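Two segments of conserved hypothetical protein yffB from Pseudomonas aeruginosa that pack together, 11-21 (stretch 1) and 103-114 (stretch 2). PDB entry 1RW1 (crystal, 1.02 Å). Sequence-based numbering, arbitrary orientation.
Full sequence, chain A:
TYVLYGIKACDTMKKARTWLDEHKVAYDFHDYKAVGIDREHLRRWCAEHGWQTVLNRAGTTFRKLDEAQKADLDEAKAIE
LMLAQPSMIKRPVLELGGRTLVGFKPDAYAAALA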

# COMPACT_ATOMS: atom_id res chain seq x y z
N ASP A 11 11.58 5.97 1.36
CA ASP A 11 11.46 7.38 1.70
C ASP A 11 10.01 7.82 1.87
O ASP A 11 9.73 8.67 2.71
N THR A 12 9.07 7.26 1.10
CA THR A 12 7.66 7.62 1.27
C THR A 12 7.16 7.17 2.64
O THR A 12 6.44 7.91 3.31
N MSE A 13 7.55 5.96 3.05
CA MSE A 13 7.20 5.49 4.39
C MSE A 13 7.78 6.41 5.47
O MSE A 13 7.12 6.71 6.45
N LYS A 14 9.03 6.83 5.28
CA LYS A 14 9.67 7.68 6.29
C LYS A 14 8.90 8.99 6.42
O LYS A 14 8.71 9.52 7.53
N LYS A 15 8.49 9.56 5.29
CA LYS A 15 7.76 10.81 5.28
C LYS A 15 6.42 10.64 6.01
O LYS A 15 6.06 11.45 6.87
N ALA A 16 5.69 9.59 5.65
CA ALA A 16 4.37 9.35 6.22
C ALA A 16 4.46 9.08 7.71
O ALA A 16 3.64 9.58 8.49
N ARG A 17 5.44 8.28 8.13
CA ARG A 17 5.60 8.01 9.55
C ARG A 17 6.00 9.25 10.31
O ARG A 17 5.57 9.45 11.45
N THR A 18 6.84 10.11 9.72
CA THR A 18 7.14 11.36 10.38
C THR A 18 5.88 12.19 10.58
O THR A 18 5.69 12.77 11.66
N TRP A 19 5.03 12.27 9.57
CA TRP A 19 3.76 12.97 9.71
C TRP A 19 2.94 12.38 10.86
O TRP A 19 2.49 13.10 11.77
N LEU A 20 2.73 11.07 10.83
CA LEU A 20 1.91 10.41 11.85
C LEU A 20 2.50 10.58 13.25
O LEU A 20 1.79 10.91 14.21
N ASP A 21 3.80 10.33 13.38
CA ASP A 21 4.47 10.38 14.66
C ASP A 21 4.41 11.79 15.24
O ASP A 21 4.13 11.97 16.42
N GLY A 103 -0.85 5.74 -0.65
CA GLY A 103 0.12 6.79 -0.88
C GLY A 103 0.06 7.82 0.22
O GLY A 103 -0.79 7.76 1.11
N PHE A 104 0.98 8.77 0.18
CA PHE A 104 1.08 9.80 1.20
C PHE A 104 0.85 11.17 0.60
O PHE A 104 1.74 11.71 -0.06
N LYS A 105 -0.35 11.70 0.84
CA LYS A 105 -0.69 13.08 0.54
C LYS A 105 -0.98 13.74 1.88
O LYS A 105 -1.95 13.40 2.54
N PRO A 106 -0.12 14.66 2.32
CA PRO A 106 -0.30 15.26 3.65
C PRO A 106 -1.70 15.84 3.87
O PRO A 106 -2.23 15.74 4.97
N ASP A 107 -2.32 16.41 2.84
CA ASP A 107 -3.65 16.98 3.01
C ASP A 107 -4.69 15.90 3.31
O ASP A 107 -5.62 16.14 4.08
N ALA A 108 -4.53 14.71 2.72
CA ALA A 108 -5.45 13.61 2.99
C ALA A 108 -5.23 13.07 4.40
O ALA A 108 -6.17 12.71 5.10
N TYR A 109 -3.96 12.96 4.82
CA TYR A 109 -3.66 12.56 6.18
C TYR A 109 -4.28 13.57 7.15
O TYR A 109 -4.89 13.19 8.13
N ALA A 110 -4.12 14.86 6.87
CA ALA A 110 -4.67 15.90 7.73
C ALA A 110 -6.20 15.82 7.81
O ALA A 110 -6.79 15.97 8.88
N ALA A 111 -6.83 15.61 6.66
CA ALA A 111 -8.28 15.55 6.61
C ALA A 111 -8.80 14.36 7.43
O ALA A 111 -9.88 14.43 8.03
N ALA A 112 -8.02 13.28 7.48
CA ALA A 112 -8.45 12.08 8.18
C ALA A 112 -8.15 12.10 9.67
O ALA A 112 -8.87 11.51 10.46
N LEU A 113 -7.06 12.77 10.06
CA LEU A 113 -6.49 12.58 11.38
C LEU A 113 -6.23 13.86 12.16
O LEU A 113 -5.94 13.79 13.35
N ALA A 114 -6.32 15.01 11.51
CA ALA A 114 -6.16 16.28 12.21
C ALA A 114 -7.52 16.94 12.37
O ALA A 114 -8.10 17.42 11.40
OXT ALA A 114 -8.06 17.00 13.47

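Gly103 opens stretch 2 without a side chain; its phi of 80° by itself favours glycine, and it adds almost nothing to the interface. Phe104 is the first residue to point toward the helix 11-21, with chi1 at 174° (t) and chi2 at 55°. Its ring lies against the backbone of that helix: Ala16 CA stands 3.9 Å from the Phe104 ring centroid, only 8° off the ring normal, which defines a CH-pi contact over the face. Lys15 CB reaches Phe104 CE2 at 3.8 Å, and Thr12 CG2 lies 4.1 Å from Phe104 CB. The ring also turns its edge toward the face of Trp19 in an offset edge-to-face pair, with planes at 65° and Trp19 CB 3.7 Å from Phe104 CZ.

Lys105, the N-cap residue, extends out of reach. Helix 106-113 then runs at 31° to helix 11-21, their axes 11.1 Å apart at closest approach, a spacing bridged largely by Trp19 (chi1 -166°, t). This side chain points toward stretch 2 and sits as a knob among Pro106, Tyr109, Ala110 and Leu113. Pro106 CB is 4.2 Å from Trp19 NE1, whereas Asp107 and Ala108 point away.

Tyr109 (chi1 -88°, m) supplies the best-centred contact: its CB lies 3.7 Å from the centroid of the Trp19 six-membered ring, 1° off the normal. Its own ring stands nearly perpendicular to the indole, at 88°, and meets Leu20 CG through Tyr109 CE2 at 3.9 Å; Tyr109 OH is 3.9 Å from Ala16 CB. Ala110 CB approaches Trp19 CZ2 at 4.0 Å.

After Ala111 and Ala112, which make no contact, Leu113 (m, t) points back in, placing CD1 3.6 Å from Leu20 CD2. No hydrogen bond or salt bridge crosses the interface, so the packing is essentially apolar and aromatic.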

# COMPACT_ATOMS: atom_id res chain seq x y z
CB ASP A 11 12.18 8.26 0.71
CG ASP A 11 13.68 8.20 0.88
OD1 ASP A 11 14.21 7.95 1.99
OD2 ASP A 11 14.41 8.43 -0.09
CB THR A 12 6.83 7.03 0.14
OG1 THR A 12 7.28 7.59 -1.10
CG2 THR A 12 5.39 7.46 0.27
CB MSE A 13 7.72 4.07 4.61
CG MSE A 13 7.05 3.04 3.74
SE MSE A 13 5.15 2.81 4.16
CE MSE A 13 5.35 2.16 5.97
CB LYS A 14 11.12 7.96 5.91
CG LYS A 14 12.00 6.74 5.95
CD LYS A 14 13.36 7.00 5.32
CE LYS A 14 14.10 5.74 4.98
NZ LYS A 14 15.21 6.02 4.05
CB LYS A 15 7.53 11.28 3.84
CG LYS A 15 8.82 11.67 3.12
CD LYS A 15 8.74 11.65 1.61
CE LYS A 15 7.67 12.49 1.02
NZ LYS A 15 7.84 12.54 -0.46
CB ALA A 16 3.70 8.19 5.51
CB ARG A 17 6.58 6.88 9.82
CG ARG A 17 6.05 5.56 9.29
CD ARG A 17 6.86 4.35 9.72
NE ARG A 17 6.60 4.01 11.11
CZ ARG A 17 7.10 2.95 11.70
NH1 ARG A 17 7.90 2.14 11.04
NH2 ARG A 17 6.79 2.70 12.96
CB THR A 18 8.25 12.11 9.62
OG1 THR A 18 9.41 11.28 9.51
CG2 THR A 18 8.72 13.33 10.38
CB TRP A 19 3.00 12.94 8.37
CG TRP A 19 1.86 13.91 8.31
CD1 TRP A 19 1.84 15.12 7.67
CD2 TRP A 19 0.56 13.77 8.92
NE1 TRP A 19 0.63 15.74 7.86
CE2 TRP A 19 -0.16 14.95 8.64
CE3 TRP A 19 -0.04 12.80 9.72
CZ2 TRP A 19 -1.46 15.16 9.10
CZ3 TRP A 19 -1.32 13.02 10.19
CH2 TRP A 19 -2.01 14.19 9.89
CB LEU A 20 1.78 8.93 11.52
CG LEU A 20 0.93 8.60 10.29
CD1 LEU A 20 1.18 7.18 9.87
CD2 LEU A 20 -0.54 8.86 10.54
CB ASP A 21 5.92 9.93 14.52
CG ASP A 21 6.10 8.46 14.14
OD1 ASP A 21 5.16 7.67 14.35
OD2 ASP A 21 7.20 8.10 13.67
CB PHE A 104 2.43 9.74 1.92
CG PHE A 104 2.66 10.88 2.89
CD1 PHE A 104 1.77 11.15 3.92
CD2 PHE A 104 3.79 11.69 2.77
CE1 PHE A 104 1.99 12.20 4.79
CE2 PHE A 104 3.99 12.74 3.65
CZ PHE A 104 3.10 12.98 4.66
CB LYS A 105 -1.90 13.14 -0.39
CG LYS A 105 -1.60 12.70 -1.81
CD LYS A 105 -2.82 12.78 -2.72
CE LYS A 105 -2.46 12.43 -4.17
NZ LYS A 105 -3.67 12.15 -5.01
CB PRO A 106 0.76 16.37 3.70
CG PRO A 106 1.72 16.07 2.63
CD PRO A 106 1.06 15.19 1.62
CB ASP A 107 -4.08 17.79 1.77
CG ASP A 107 -3.25 19.04 1.57
OD1 ASP A 107 -2.49 19.42 2.50
OD2 ASP A 107 -3.29 19.70 0.52
CB ALA A 108 -5.29 12.50 1.98
CB TYR A 109 -2.14 12.42 6.38
CG TYR A 109 -1.58 11.06 6.03
CD1 TYR A 109 -1.97 10.38 4.90
CD2 TYR A 109 -0.66 10.45 6.85
CE1 TYR A 109 -1.47 9.11 4.60
CE2 TYR A 109 -0.15 9.20 6.57
CZ TYR A 109 -0.56 8.52 5.45
OH TYR A 109 -0.04 7.26 5.21
CB ALA A 110 -4.26 17.26 7.24
CB ALA A 111 -8.75 15.45 5.18
CB ALA A 112 -7.79 10.87 7.56
CB LEU A 113 -5.17 11.82 11.26
CG LEU A 113 -5.31 10.40 10.72
CD1 LEU A 113 -3.95 9.91 10.30
CD2 LEU A 113 -5.92 9.48 11.76
CB ALA A 114 -5.19 17.19 11.47